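Local structure of Myo-inositol dehydrogenase (Corynebacterium glutamicum, 3EUW) at the interface of chains A and B. The protein catalyses the oxidation of myo-inositol, probably at the 2-hydroxyl with NAD+ as cofactor, as a tetrameric member of the Gfo/Idh/MocA oxidoreductase family. Residues are numbered along the deposited sequence; one frame, centred on the assembly and turned at random. Chains: chain A/B, Myo-inositol dehydrogenase.

The interface of chains A and B. Residues chain A 154, 232-235, 240; chain B 242, 244, 248-249.
Two arginines of chain A converge on one carboxylate of chain B, B:Glu242, whose chain runs out extended with CG anti to the backbone N (chi1 168°); glutamate suits the spot by offering two oxygens to two cations. A:Arg240, bent at chi3, meets it tip to tip and end-on: NH1 forms a salt bridge on the syn lone pair of OE1 at 3.0 Å, and NH2 hydrogen-bonds OE2 at 3.1 Å, the oxygen lying in the guanidinium plane. A:Arg154, extended from CG to NE, instead hydrogen-bonds OE2 through both terminal nitrogens, NH1 as a salt bridge at 2.8 Å, its guanidinium turned 64° from the carboxylate. OE2 thus accepts at least three hydrogen bonds, and the paired positive charges would favour an ionised glutamate. Arginine's flat cation can bond at its edge and stack on its face: the A:Arg154 guanidinium lies nearly parallel to the flat apolar B:Phe244 ring (9° apart), NE 3.7 Å from the ring centroid, a cation-pi stack. A:Tyr235 serves twice: its hydroxyl accepts a longer hydrogen bond from A:Arg154 NH1 (3.3 Å), helping to fix that group's rotation, while ring atom CE2 packs against CB of selenomethionine B:Met249 at 3.8 Å. B:Met249, bent at chi2 and chi3, brings its methyl CE up to the A:Arg240 guanidinium. The patch joins strands 146-154 and 238-245 and loop residues 232-235 of chain A to strands 238-245 and 248-252 of chain B, and two-fold symmetry repeats it within the tetramer.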
ATOM      1  N   ARG A 154       1.223  16.493  12.029  1.00 11.62           N
ATOM      2  CA  ARG A 154       2.025  16.321  13.226  1.00 11.78           C
ATOM      3  C   ARG A 154       3.463  16.713  12.924  1.00 12.77           C
ATOM      4  O   ARG A 154       4.095  16.161  12.020  1.00 12.19           O
ATOM      5  CB  ARG A 154       1.958  14.870  13.711  1.00 10.18           C
ATOM      6  CG  ARG A 154       0.553  14.416  14.075  1.00  8.87           C
ATOM      7  CD  ARG A 154       0.537  12.916  14.399  1.00 10.50           C
ATOM      8  NE  ARG A 154      -0.722  12.479  14.990  1.00  9.31           N
ATOM      9  CZ  ARG A 154      -1.380  11.382  14.635  1.00 10.43           C
ATOM     10  NH1 ARG A 154      -0.904  10.582  13.679  1.00  7.67           N
ATOM     11  NH2 ARG A 154      -2.526  11.095  15.225  1.00 10.42           N
ATOM     12  N   HIS A 232       4.838  16.536  17.995  1.00 10.47           N
ATOM     13  CA  HIS A 232       5.941  15.604  17.751  1.00 12.36           C
ATOM     14  C   HIS A 232       5.441  14.402  16.956  1.00 13.56           C
ATOM     15  O   HIS A 232       4.239  14.130  16.920  1.00 12.37           O
ATOM     16  CB  HIS A 232       6.672  15.169  19.037  1.00 12.51           C
ATOM     17  CG  HIS A 232       5.880  14.288  19.951  1.00 14.15           C
ATOM     18  ND1 HIS A 232       6.396  13.798  21.128  1.00 14.56           N
ATOM     19  CD2 HIS A 232       4.620  13.795  19.853  1.00 12.33           C
ATOM     20  CE1 HIS A 232       5.491  13.035  21.722  1.00 13.38           C
ATOM     21  NE2 HIS A 232       4.408  13.017  20.968  1.00 16.09           N
ATOM     22  N   CYS A 233       6.359  13.703  16.299  1.00 12.43           N
ATOM     23  CA  CYS A 233       5.994  12.560  15.472  1.00 12.65           C
ATOM     24  C   CYS A 233       7.260  11.775  15.173  1.00 13.69           C
ATOM     25  O   CYS A 233       8.146  12.256  14.475  1.00 15.58           O
ATOM     26  CB  CYS A 233       5.358  13.049  14.171  1.00 12.98           C
ATOM     27  SG  CYS A 233       4.800  11.748  13.051  1.00 11.82           S
ATOM     28  N   SER A 234       7.325  10.556  15.690  1.00 14.19           N
ATOM     29  CA  SER A 234       8.513   9.727  15.550  1.00 15.97           C
ATOM     30  C   SER A 234       8.915   9.312  14.141  1.00 16.23           C
ATOM     31  O   SER A 234      10.097   9.121  13.876  1.00 19.08           O
ATOM     32  CB  SER A 234       8.380   8.479  16.433  1.00 15.28           C
ATOM     33  OG  SER A 234       7.293   7.670  16.031  1.00 13.96           O
ATOM     34  N   TYR A 235       7.954   9.204  13.231  1.00 13.73           N
ATOM     35  CA  TYR A 235       8.266   8.766  11.877  1.00 11.60           C
ATOM     36  C   TYR A 235       8.422   9.856  10.817  1.00 12.19           C
ATOM     37  O   TYR A 235       8.573   9.548   9.638  1.00 12.00           O
ATOM     38  CB  TYR A 235       7.220   7.747  11.429  1.00  9.63           C
ATOM     39  CG  TYR A 235       5.793   8.208  11.647  1.00 11.02           C
ATOM     40  CD1 TYR A 235       5.148   9.032  10.715  1.00  9.87           C
ATOM     41  CD2 TYR A 235       5.093   7.837  12.797  1.00 11.21           C
ATOM     42  CE1 TYR A 235       3.836   9.478  10.926  1.00 11.30           C
ATOM     43  CE2 TYR A 235       3.781   8.269  13.023  1.00 12.59           C
ATOM     44  CZ  TYR A 235       3.160   9.091  12.086  1.00 12.87           C
ATOM     45  OH  TYR A 235       1.879   9.522  12.331  1.00 10.15           O
ATOM     46  N   ARG A 240      -1.310  14.296   6.327  1.00 10.16           N
ATOM     47  CA  ARG A 240      -2.337  13.571   5.610  1.00 11.19           C
ATOM     48  C   ARG A 240      -3.617  14.376   5.501  1.00 14.15           C
ATOM     49  O   ARG A 240      -3.909  15.237   6.342  1.00 15.65           O
ATOM     50  CB  ARG A 240      -2.612  12.231   6.299  1.00  9.55           C
ATOM     51  CG  ARG A 240      -1.508  11.197   6.107  1.00 10.34           C
ATOM     52  CD  ARG A 240      -1.795   9.941   6.924  1.00  8.19           C
ATOM     53  NE  ARG A 240      -1.549  10.157   8.345  1.00  7.93           N
ATOM     54  CZ  ARG A 240      -2.274   9.626   9.330  1.00 10.69           C
ATOM     55  NH1 ARG A 240      -3.316   8.853   9.047  1.00 10.87           N
ATOM     56  NH2 ARG A 240      -1.936   9.840  10.601  1.00  9.96           N
TER
ATOM     57  N   GLU B 242      -6.699   4.344  14.532  1.00 14.29           N
ATOM     58  CA  GLU B 242      -5.325   4.786  14.603  1.00 13.05           C
ATOM     59  C   GLU B 242      -4.938   5.150  16.035  1.00 12.02           C
ATOM     60  O   GLU B 242      -5.587   5.993  16.661  1.00 12.85           O
ATOM     61  CB  GLU B 242      -5.162   5.997  13.679  1.00 15.60           C
ATOM     62  CG  GLU B 242      -3.862   6.753  13.846  1.00 17.34           C
ATOM     63  CD  GLU B 242      -3.710   7.926  12.869  1.00 19.90           C
ATOM     64  OE1 GLU B 242      -4.114   7.808  11.694  1.00 20.28           O
ATOM     65  OE2 GLU B 242      -3.148   8.960  13.279  1.00 19.69           O
ATOM     66  N   PHE B 244      -1.998   6.743  18.183  1.00 13.35           N
ATOM     67  CA  PHE B 244      -0.767   7.507  18.052  1.00 14.73           C
ATOM     68  C   PHE B 244      -0.132   7.717  19.416  1.00 14.66           C
ATOM     69  O   PHE B 244      -0.765   8.246  20.333  1.00 15.83           O
ATOM     70  CB  PHE B 244      -1.029   8.873  17.400  1.00 14.35           C
ATOM     71  CG  PHE B 244       0.187   9.763  17.356  1.00 13.58           C
ATOM     72  CD1 PHE B 244       1.186   9.547  16.413  1.00 14.45           C
ATOM     73  CD2 PHE B 244       0.363  10.779  18.295  1.00 12.93           C
ATOM     74  CE1 PHE B 244       2.352  10.327  16.401  1.00 14.73           C
ATOM     75  CE2 PHE B 244       1.533  11.575  18.297  1.00 13.38           C
ATOM     76  CZ  PHE B 244       2.528  11.342  17.346  1.00 11.91           C
ATOM     77  N   GLY B 248       5.617   6.156  18.363  1.00 17.82           N
ATOM     78  CA  GLY B 248       5.195   5.572  17.106  1.00 15.82           C
ATOM     79  C   GLY B 248       3.691   5.538  16.942  1.00 15.26           C
ATOM     80  O   GLY B 248       2.954   6.112  17.752  1.00 15.53           O
HETATM   81  N   MSE B 249       3.235   4.854  15.901  1.00 12.58           N
HETATM   82  CA  MSE B 249       1.816   4.758  15.641  1.00 13.21           C
HETATM   83  C   MSE B 249       1.393   3.396  15.093  1.00 13.26           C
HETATM   84  O   MSE B 249       2.148   2.746  14.365  1.00 15.00           O
HETATM   85  CB  MSE B 249       1.412   5.869  14.674  1.00 12.62           C
HETATM   86  CG  MSE B 249      -0.064   6.047  14.589  1.00 20.15           C
HETATM   87 SE   MSE B 249      -0.641   5.204  12.993  1.00 26.17          SE
HETATM   88  CE  MSE B 249      -1.252   6.779  12.054  1.00 26.65           C
TER